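Local coordinates for chitin binding protein (Tectaria macrodonta, PDB 6IF7) that binds copper, probably binds chitin, and is possibly a lytic polysaccharide monooxygenase of family AA10 with insecticidal activity, at residues A[95-99]-A[143-147]; A[107-113]-A[127-133]. Numbering follows the deposited sequence.

Contact 1: A[95-99]-A[143-147]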
ATOM      1  N   PHE A  95      10.818   7.697   1.567  1.00 26.07           N
ATOM      2  CA  PHE A  95       9.927   6.667   1.036  1.00 25.93           C
ATOM      3  C   PHE A  95      10.754   5.526   0.424  1.00 27.21           C
ATOM      4  O   PHE A  95      11.710   5.769  -0.359  1.00 24.91           O
ATOM      5  CB  PHE A  95       8.938   7.185  -0.013  1.00 25.17           C
ATOM      6  CG  PHE A  95       8.011   8.262   0.478  1.00 26.49           C
ATOM      7  CD1 PHE A  95       6.875   7.946   1.218  1.00 26.38           C
ATOM      8  CD2 PHE A  95       8.264   9.611   0.175  1.00 28.41           C
ATOM      9  CE1 PHE A  95       6.008   8.937   1.659  1.00 26.16           C
ATOM     10  CE2 PHE A  95       7.403  10.605   0.608  1.00 26.95           C
ATOM     11  CZ  PHE A  95       6.283  10.265   1.350  1.00 27.14           C
ATOM     12  N   ARG A  96      10.372   4.290   0.776  1.00 27.51           N
ATOM     13  CA  ARG A  96      11.046   3.087   0.262  1.00 27.35           C
ATOM     14  C   ARG A  96      10.019   2.069  -0.172  1.00 27.09           C
ATOM     15  O   ARG A  96       9.055   1.849   0.538  1.00 26.02           O
ATOM     16  CB  ARG A  96      11.938   2.466   1.328  1.00 26.78           C
ATOM     17  CG  ARG A  96      12.970   3.409   1.926  1.00 26.96           C
ATOM     18  CD  ARG A  96      14.113   3.681   0.975  1.00 28.15           C
ATOM     19  NE  ARG A  96      15.104   4.573   1.593  1.00 28.36           N
ATOM     20  CZ  ARG A  96      15.190   5.906   1.437  1.00 28.13           C
ATOM     21  NH1 ARG A  96      14.353   6.605   0.652  1.00 27.64           N
ATOM     22  NH2 ARG A  96      16.161   6.561   2.067  1.00 27.42           N
ATOM     23  N   TYR A  97      10.239   1.470  -1.350  1.00 28.27           N
ATOM     24  CA  TYR A  97       9.433   0.356  -1.884  1.00 26.93           C
ATOM     25  C   TYR A  97      10.399  -0.795  -2.079  1.00 26.09           C
ATOM     26  O   TYR A  97      11.298  -0.729  -2.945  1.00 25.25           O
ATOM     27  CB  TYR A  97       8.787   0.730  -3.234  1.00 26.31           C
ATOM     28  CG  TYR A  97       7.746  -0.264  -3.736  1.00 27.54           C
ATOM     29  CD1 TYR A  97       8.101  -1.504  -4.276  1.00 26.94           C
ATOM     30  CD2 TYR A  97       6.396   0.045  -3.671  1.00 28.54           C
ATOM     31  CE1 TYR A  97       7.139  -2.390  -4.706  1.00 27.14           C
ATOM     32  CE2 TYR A  97       5.436  -0.833  -4.109  1.00 27.65           C
ATOM     33  CZ  TYR A  97       5.807  -2.041  -4.616  1.00 28.13           C
ATOM     34  OH  TYR A  97       4.792  -2.869  -5.046  1.00 32.38           O
ATOM     35  N   ILE A  98      10.215  -1.843  -1.280  1.00 25.54           N
ATOM     36  CA  ILE A  98      11.102  -3.013  -1.335  1.00 26.20           C
ATOM     37  C   ILE A  98      10.688  -3.885  -2.521  1.00 27.33           C
ATOM     38  O   ILE A  98       9.501  -4.240  -2.684  1.00 26.40           O
ATOM     39  CB  ILE A  98      11.178  -3.834  -0.009  1.00 26.94           C
ATOM     40  CG1 ILE A  98      12.149  -5.035  -0.166  1.00 27.08           C
ATOM     41  CG2 ILE A  98       9.818  -4.355   0.447  1.00 27.61           C
ATOM     42  CD1 ILE A  98      12.549  -5.689   1.145  1.00 26.76           C
ATOM     43  N   ALA A  99      11.674  -4.188  -3.355  1.00 28.11           N
ATOM     44  CA  ALA A  99      11.462  -4.964  -4.559  1.00 29.98           C
ATOM     45  C   ALA A  99      12.284  -6.247  -4.445  1.00 31.72           C
ATOM     46  O   ALA A  99      13.508  -6.204  -4.446  1.00 31.03           O
ATOM     47  CB  ALA A  99      11.860  -4.161  -5.789  1.00 29.37           C
ATOM     48  N   GLY A 143      18.190  -3.250  -2.763  1.00 29.63           N
ATOM     49  CA  GLY A 143      16.929  -3.984  -2.899  1.00 28.43           C
ATOM     50  C   GLY A 143      15.669  -3.138  -2.775  1.00 29.34           C
ATOM     51  O   GLY A 143      14.559  -3.664  -2.997  1.00 27.55           O
ATOM     52  N   SER A 144      15.813  -1.849  -2.437  1.00 27.42           N
ATOM     53  CA  SER A 144      14.662  -0.945  -2.321  1.00 28.75           C
ATOM     54  C   SER A 144      14.766   0.287  -3.230  1.00 29.88           C
ATOM     55  O   SER A 144      15.820   0.931  -3.336  1.00 29.39           O
ATOM     56  CB  SER A 144      14.487  -0.471  -0.891  1.00 27.37           C
ATOM     57  OG  SER A 144      13.921  -1.485  -0.118  1.00 27.67           O
ATOM     58  N   TYR A 145      13.634   0.616  -3.853  1.00 28.86           N
ATOM     59  CA  TYR A 145      13.474   1.870  -4.560  1.00 27.43           C
ATOM     60  C   TYR A 145      13.371   3.005  -3.540  1.00 27.02           C
ATOM     61  O   TYR A 145      12.603   2.914  -2.595  1.00 28.18           O
ATOM     62  CB  TYR A 145      12.224   1.841  -5.431  1.00 26.54           C
ATOM     63  CG  TYR A 145      12.300   0.952  -6.647  1.00 25.91           C
ATOM     64  CD1 TYR A 145      13.119   1.286  -7.735  1.00 25.85           C
ATOM     65  CD2 TYR A 145      11.505  -0.202  -6.744  1.00 26.82           C
ATOM     66  CE1 TYR A 145      13.152   0.493  -8.875  1.00 24.98           C
ATOM     67  CE2 TYR A 145      11.534  -1.006  -7.879  1.00 27.16           C
ATOM     68  CZ  TYR A 145      12.356  -0.660  -8.935  1.00 26.10           C
ATOM     69  OH  TYR A 145      12.360  -1.471 -10.034  1.00 27.36           O
ATOM     70  N   GLN A 146      14.189   4.036  -3.722  1.00 26.82           N
ATOM     71  CA  GLN A 146      14.148   5.270  -2.939  1.00 26.09           C
ATOM     72  C   GLN A 146      13.367   6.311  -3.733  1.00 25.39           C
ATOM     73  O   GLN A 146      13.672   6.585  -4.891  1.00 23.06           O
ATOM     74  CB  GLN A 146      15.572   5.798  -2.685  1.00 26.13           C
ATOM     75  CG  GLN A 146      16.499   4.753  -2.091  1.00 25.95           C
ATOM     76  CD  GLN A 146      17.723   5.327  -1.435  1.00 27.88           C
ATOM     77  OE1 GLN A 146      18.216   6.391  -1.807  1.00 28.20           O
ATOM     78  NE2 GLN A 146      18.239   4.612  -0.456  1.00 27.87           N
ATOM     79  N   ILE A 147      12.369   6.900  -3.092  1.00 25.70           N
ATOM     80  CA  ILE A 147      11.422   7.805  -3.739  1.00 25.84           C
ATOM     81  C   ILE A 147      11.341   9.101  -2.912  1.00 25.94           C
ATOM     82  O   ILE A 147      11.254   9.064  -1.674  1.00 23.47           O
ATOM     83  CB  ILE A 147      10.043   7.091  -3.891  1.00 26.08           C
ATOM     84  CG1 ILE A 147      10.178   5.935  -4.920  1.00 25.38           C
ATOM     85  CG2 ILE A 147       8.918   8.065  -4.256  1.00 24.97           C
ATOM     86  CD1 ILE A 147       9.035   4.963  -4.938  1.00 24.84           C
TER
HETATM   87  O   HOH W   1      13.675   9.159  -0.312  1.00 29.92           O
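The fit between antiparallel strands 95-99 and 144-147 depends on where small residues leave room for large ones. On the face bearing Phe95, Tyr97, Tyr145 and Ile147, the Tyr145 ring leans along strand 95-99 and covers Ala99, whose small methyl leaves the hollow for it, Ala99 CB lying 3.8 Å from Tyr145 CE2. Phe95 and Tyr97 instead meet their partners at the base, Phe95 CB 4.0 Å from Ile147 CB and Tyr97 CB 4.2 Å from Tyr145 CB, so their rings are left for the layer beyond.

The other face is more polar. Compact Ser144 fits beside Ile98, Ser144 OG 3.6 Å from Ile98 CB, and its hydroxyl bonds Glu5. The Arg96 guanidinium lies over Gln146, NH1 3.6 Å from Gln146 CB, while NH1 bonds Phe95 O (3.0 Å) and a water shared with Ile147 O.

Four backbone hydrogen bonds fix this register. At the strand entry Gly143 O accepts from Ala99 N (3.0 Å); its phi of 81° by itself favours glycine.

Strand 2-6 flanks 95-99 and strand 140-141 flanks 144-147, while the aromatic face packs on Phe107 and Phe109 of strand 105-111, and Tyr145 OH hydrogen-bonds His103 N beside the copper site.

Contact 2: A[107-113]-A[127-133]. With NAG (2-acetamido-2-deoxy-beta-D-glucopyranose), chain B.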
ATOM      1  N   PHE A 107       5.542   4.467 -10.233  1.00 23.63           N
ATOM      2  CA  PHE A 107       4.816   4.408  -8.986  1.00 24.29           C
ATOM      3  C   PHE A 107       3.959   5.645  -8.818  1.00 25.64           C
ATOM      4  O   PHE A 107       4.497   6.761  -8.773  1.00 26.24           O
ATOM      5  CB  PHE A 107       5.785   4.353  -7.802  1.00 23.33           C
ATOM      6  CG  PHE A 107       6.670   3.141  -7.786  1.00 24.04           C
ATOM      7  CD1 PHE A 107       7.849   3.107  -8.524  1.00 24.90           C
ATOM      8  CD2 PHE A 107       6.344   2.028  -7.001  1.00 24.63           C
ATOM      9  CE1 PHE A 107       8.681   1.983  -8.489  1.00 24.72           C
ATOM     10  CE2 PHE A 107       7.165   0.911  -6.977  1.00 23.94           C
ATOM     11  CZ  PHE A 107       8.332   0.890  -7.713  1.00 24.61           C
ATOM     12  N   GLU A 108       2.651   5.442  -8.658  1.00 24.89           N
ATOM     13  CA  GLU A 108       1.726   6.507  -8.266  1.00 24.87           C
ATOM     14  C   GLU A 108       1.422   6.405  -6.767  1.00 24.95           C
ATOM     15  O   GLU A 108       1.038   5.339  -6.290  1.00 24.81           O
ATOM     16  CB  GLU A 108       0.422   6.400  -9.060  1.00 26.00           C
ATOM     17  CG  GLU A 108       0.558   6.572 -10.567  1.00 26.92           C
ATOM     18  CD  GLU A 108      -0.737   6.272 -11.321  1.00 28.94           C
ATOM     19  OE1 GLU A 108      -1.753   5.910 -10.652  1.00 31.04           O
ATOM     20  OE2 GLU A 108      -0.734   6.437 -12.574  1.00 26.29           O
ATOM     21  N   PHE A 109       1.609   7.513  -6.039  1.00 26.04           N
ATOM     22  CA  PHE A 109       1.295   7.618  -4.601  1.00 26.49           C
ATOM     23  C   PHE A 109       0.038   8.453  -4.388  1.00 25.79           C
ATOM     24  O   PHE A 109       0.006   9.629  -4.738  1.00 26.86           O
ATOM     25  CB  PHE A 109       2.420   8.294  -3.810  1.00 24.52           C
ATOM     26  CG  PHE A 109       3.621   7.445  -3.583  1.00 25.01           C
ATOM     27  CD1 PHE A 109       4.361   6.943  -4.647  1.00 25.23           C
ATOM     28  CD2 PHE A 109       4.080   7.206  -2.295  1.00 25.86           C
ATOM     29  CE1 PHE A 109       5.504   6.201  -4.438  1.00 24.52           C
ATOM     30  CE2 PHE A 109       5.218   6.451  -2.079  1.00 25.84           C
ATOM     31  CZ  PHE A 109       5.931   5.945  -3.154  1.00 25.32           C
ATOM     32  N   TYR A 110      -0.970   7.853  -3.766  1.00 26.01           N
ATOM     33  CA  TYR A 110      -2.190   8.556  -3.391  1.00 26.31           C
ATOM     34  C   TYR A 110      -2.284   8.573  -1.890  1.00 27.10           C
ATOM     35  O   TYR A 110      -1.841   7.624  -1.232  1.00 28.31           O
ATOM     36  CB  TYR A 110      -3.424   7.846  -3.949  1.00 25.81           C
ATOM     37  CG  TYR A 110      -3.455   7.809  -5.468  1.00 27.73           C
ATOM     38  CD1 TYR A 110      -2.761   6.805  -6.175  1.00 27.17           C
ATOM     39  CD2 TYR A 110      -4.152   8.785  -6.213  1.00 26.09           C
ATOM     40  CE1 TYR A 110      -2.776   6.763  -7.562  1.00 27.11           C
ATOM     41  CE2 TYR A 110      -4.178   8.738  -7.605  1.00 25.93           C
ATOM     42  CZ  TYR A 110      -3.485   7.724  -8.276  1.00 26.14           C
ATOM     43  OH  TYR A 110      -3.482   7.640  -9.646  1.00 26.02           O
ATOM     44  N   VAL A 111      -2.870   9.640  -1.355  1.00 26.83           N
ATOM     45  CA  VAL A 111      -3.267   9.699   0.053  1.00 26.01           C
ATOM     46  C   VAL A 111      -4.789   9.832   0.188  1.00 25.19           C
ATOM     47  O   VAL A 111      -5.469  10.400  -0.683  1.00 23.78           O
ATOM     48  CB  VAL A 111      -2.570  10.870   0.799  1.00 25.44           C
ATOM     49  CG1 VAL A 111      -3.239  12.214   0.504  1.00 25.18           C
ATOM     50  CG2 VAL A 111      -2.540  10.597   2.293  1.00 25.06           C
ATOM     51  N   THR A 112      -5.299   9.320   1.306  1.00 24.57           N
ATOM     52  CA  THR A 112      -6.700   9.481   1.679  1.00 25.10           C
ATOM     53  C   THR A 112      -7.057  10.960   1.886  1.00 25.84           C
ATOM     54  O   THR A 112      -6.252  11.738   2.406  1.00 24.38           O
ATOM     55  CB  THR A 112      -7.036   8.710   2.974  1.00 24.83           C
ATOM     56  OG1 THR A 112      -5.982   8.901   3.934  1.00 25.74           O
ATOM     57  CG2 THR A 112      -7.182   7.234   2.697  1.00 25.33           C
ATOM     58  N   ARG A 113      -8.267  11.323   1.472  1.00 27.00           N
ATOM     59  CA  ARG A 113      -8.793  12.679   1.654  1.00 29.45           C
ATOM     60  C   ARG A 113      -9.087  12.990   3.139  1.00 29.62           C
ATOM     61  O   ARG A 113      -9.226  12.090   3.977  1.00 25.84           O
ATOM     62  CB  ARG A 113     -10.110  12.830   0.899  1.00 31.72           C
ATOM     63  CG  ARG A 113     -10.045  12.738  -0.608  1.00 36.33           C
ATOM     64  CD  ARG A 113     -11.414  12.293  -1.112  1.00 39.11           C
ATOM     65  NE  ARG A 113     -11.523  12.186  -2.564  1.00 41.87           N
ATOM     66  CZ  ARG A 113     -11.617  13.212  -3.411  1.00 47.28           C
ATOM     67  NH1 ARG A 113     -11.607  14.469  -2.975  1.00 49.01           N
ATOM     68  NH2 ARG A 113     -11.705  12.989  -4.720  1.00 48.69           N
ATOM     69  N   LEU A 127      -9.835   8.252  -1.577  1.00 27.65           N
ATOM     70  CA  LEU A 127      -8.500   8.779  -1.972  1.00 27.14           C
ATOM     71  C   LEU A 127      -8.584  10.100  -2.692  1.00 25.83           C
ATOM     72  O   LEU A 127      -9.554  10.351  -3.368  1.00 25.00           O
ATOM     73  CB  LEU A 127      -7.791   7.811  -2.901  1.00 26.68           C
ATOM     74  CG  LEU A 127      -7.449   6.439  -2.336  1.00 27.49           C
ATOM     75  CD1 LEU A 127      -6.898   5.609  -3.480  1.00 27.23           C
ATOM     76  CD2 LEU A 127      -6.462   6.508  -1.191  1.00 27.50           C
ATOM     77  N   GLU A 128      -7.542  10.920  -2.583  1.00 27.39           N
ATOM     78  CA  GLU A 128      -7.421  12.092  -3.446  1.00 29.27           C
ATOM     79  C   GLU A 128      -7.449  11.670  -4.928  1.00 29.27           C
ATOM     80  O   GLU A 128      -7.000  10.576  -5.260  1.00 27.13           O
ATOM     81  CB  GLU A 128      -6.132  12.874  -3.156  1.00 29.75           C
ATOM     82  CG  GLU A 128      -6.044  13.574  -1.803  1.00 32.08           C
ATOM     83  CD  GLU A 128      -7.106  14.649  -1.573  1.00 34.54           C
ATOM     84  OE1 GLU A 128      -8.134  14.713  -2.275  1.00 40.55           O
ATOM     85  OE2 GLU A 128      -6.931  15.446  -0.647  1.00 35.97           O
ATOM     86  N   GLU A 129      -7.962  12.532  -5.805  1.00 31.58           N
ATOM     87  CA  GLU A 129      -8.070  12.206  -7.236  1.00 31.96           C
ATOM     88  C   GLU A 129      -6.721  12.107  -7.874  1.00 28.71           C
ATOM     89  O   GLU A 129      -6.520  11.266  -8.721  1.00 24.72           O
ATOM     90  CB  GLU A 129      -8.887  13.234  -8.029  1.00 37.99           C
ATOM     91  CG  GLU A 129     -10.308  13.377  -7.521  1.00 47.05           C
ATOM     92  CD  GLU A 129     -11.296  13.831  -8.576  1.00 55.57           C
ATOM     93  OE1 GLU A 129     -11.737  15.012  -8.519  1.00 61.86           O
ATOM     94  OE2 GLU A 129     -11.628  12.998  -9.450  1.00 56.73           O
ATOM     95  N   LEU A 130      -5.799  12.953  -7.448  1.00 27.88           N
ATOM     96  CA  LEU A 130      -4.478  13.017  -8.047  1.00 28.62           C
ATOM     97  C   LEU A 130      -3.396  12.483  -7.134  1.00 27.62           C
ATOM     98  O   LEU A 130      -3.459  12.678  -5.923  1.00 29.69           O
ATOM     99  CB  LEU A 130      -4.146  14.472  -8.381  1.00 30.62           C
ATOM    100  CG  LEU A 130      -5.050  15.173  -9.403  1.00 30.91           C
ATOM    101  CD1 LEU A 130      -4.318  16.394  -9.893  1.00 33.31           C
ATOM    102  CD2 LEU A 130      -5.415  14.290 -10.581  1.00 29.84           C
ATOM    103  N   PRO A 131      -2.367  11.841  -7.718  1.00 27.64           N
ATOM    104  CA  PRO A 131      -1.259  11.367  -6.903  1.00 25.51           C
ATOM    105  C   PRO A 131      -0.365  12.499  -6.428  1.00 25.13           C
ATOM    106  O   PRO A 131      -0.228  13.516  -7.111  1.00 23.80           O
ATOM    107  CB  PRO A 131      -0.493  10.420  -7.841  1.00 26.71           C
ATOM    108  CG  PRO A 131      -0.891  10.792  -9.230  1.00 26.81           C
ATOM    109  CD  PRO A 131      -2.223  11.485  -9.149  1.00 27.41           C
ATOM    110  N   PHE A 132       0.223  12.348  -5.252  1.00 23.05           N
ATOM    111  CA  PHE A 132       1.174  13.352  -4.807  1.00 23.24           C
ATOM    112  C   PHE A 132       2.607  13.037  -5.209  1.00 23.89           C
ATOM    113  O   PHE A 132       3.469  13.922  -5.129  1.00 20.65           O
ATOM    114  CB  PHE A 132       1.073  13.664  -3.305  1.00 23.22           C
ATOM    115  CG  PHE A 132       1.484  12.541  -2.399  1.00 22.58           C
ATOM    116  CD1 PHE A 132       0.578  11.546  -2.044  1.00 22.63           C
ATOM    117  CD2 PHE A 132       2.751  12.522  -1.832  1.00 23.08           C
ATOM    118  CE1 PHE A 132       0.930  10.521  -1.160  1.00 22.19           C
ATOM    119  CE2 PHE A 132       3.118  11.484  -0.963  1.00 22.84           C
ATOM    120  CZ  PHE A 132       2.201  10.490  -0.629  1.00 21.86           C
ATOM    121  N   ILE A 133       2.859  11.790  -5.630  1.00 24.82           N
ATOM    122  CA  ILE A 133       4.111  11.443  -6.314  1.00 26.86           C
ATOM    123  C   ILE A 133       3.751  10.521  -7.469  1.00 28.32           C
ATOM    124  O   ILE A 133       2.924   9.601  -7.305  1.00 26.75           O
ATOM    125  CB  ILE A 133       5.123  10.705  -5.401  1.00 28.73           C
ATOM    126  CG1 ILE A 133       5.461  11.543  -4.154  1.00 30.53           C
ATOM    127  CG2 ILE A 133       6.388  10.345  -6.174  1.00 30.53           C
ATOM    128  CD1 ILE A 133       6.207  10.766  -3.077  1.00 31.24           C
TER
HETATM  129  C1  NAG B   1       2.091   8.793 -13.977  1.00 29.79           C
HETATM  130  C2  NAG B   1       0.782   9.092 -14.702  1.00 30.92           C
HETATM  131  C3  NAG B   1       0.625   8.100 -15.820  1.00 32.73           C
HETATM  132  C4  NAG B   1       1.794   8.194 -16.774  1.00 34.23           C
HETATM  133  C5  NAG B   1       3.088   7.931 -16.023  1.00 33.11           C
HETATM  134  C6  NAG B   1       4.276   8.163 -16.935  1.00 32.63           C
HETATM  135  C7  NAG B   1      -1.120   9.965 -13.464  1.00 29.48           C
HETATM  136  C8  NAG B   1      -2.265   9.625 -12.564  1.00 30.30           C
HETATM  137  N2  NAG B   1      -0.365   8.949 -13.818  1.00 29.79           N
HETATM  138  O3  NAG B   1      -0.596   8.383 -16.525  1.00 33.63           O
HETATM  139  O4  NAG B   1       1.603   7.235 -17.813  1.00 34.87           O
HETATM  140  O5  NAG B   1       3.175   8.820 -14.919  1.00 31.17           O
HETATM  141  O6  NAG B   1       5.467   7.967 -16.172  1.00 36.86           O
HETATM  142  O7  NAG B   1      -0.907  11.084 -13.855  1.00 28.02           O
HETATM  143  O   HOH W   2      -2.784  11.822  -3.368  1.00 23.80           O
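Tyr110, Leu127 and Arg113 have the largest areas covered where the loop 127-133 folds back along the strand that ends at Val111. Tyr110 offers a broad flat surface, and the rigid ring of Pro131 suits it: Pro131 CB sits 4.1 Å from the centroid of the Tyr110 ring, over its face, in a CH-pi contact. The loop backbone passes the ring's edge, with Glu128 O 3.5 Å from Tyr110 CD2. The phenol OH of Tyr110 lies 3.7 Å from C8 of the NAG and donates to Glu108 OE1 (2.6 Å), while Glu108 OE2 accepts from N2 of the NAG at 2.8 Å. Tyr110, Glu108 and Pro131 thus line part of the bed of a glycan that is probably N-linked.

Leu127, branched and apolar, fills the space beside Tyr110 and Thr112, CD1 lying 4.2 Å from Tyr110 CB and CD2 4.0 Å from Thr112 CG2. At the more open end Arg113 makes a weak hydrogen bond from NE to Leu127 O (2.8 Å), and its NH1 pairs by charge with Glu128 OE1 at 3.6 Å, the oxygen lying out of the guanidinium plane.

Backbone bonds hold the loop alongside: Glu128 N to Val111 O (2.9 Å), Phe132 N to Phe109 O (2.8 Å) and Phe109 N to Ile133 O (2.8 Å). Phe109 turns its ring edge toward the Phe132 face.

Strand 105-111 pairs with 159-167 and, at the end of the loop, with 133-136; Phe109 and Ile133 reach across to Ile147 of strand 144-147.

In the fold
Contact 2 is nested in the chain between the two segments of contact 1, and strands 95-99 and 105-111 are successive. They belong to two different sheets that face each other, as in the beta-sandwich core of AA10 enzymes. Their apolar faces meet directly: Tyr97 and Tyr145 of contact 1 pack on Phe107, and Ile147 on Phe109, of contact 2. Both contacts are partly buried, yet their chemistry differs. Contact 1 is a regular antiparallel pairing, its aromatic face turned inward and its polar face away from that core. Contact 2 joins a strand to an irregular loop, combining CH-pi packing, contacts with a glycan, probably N-linked, and one salt bridge at its more exposed end.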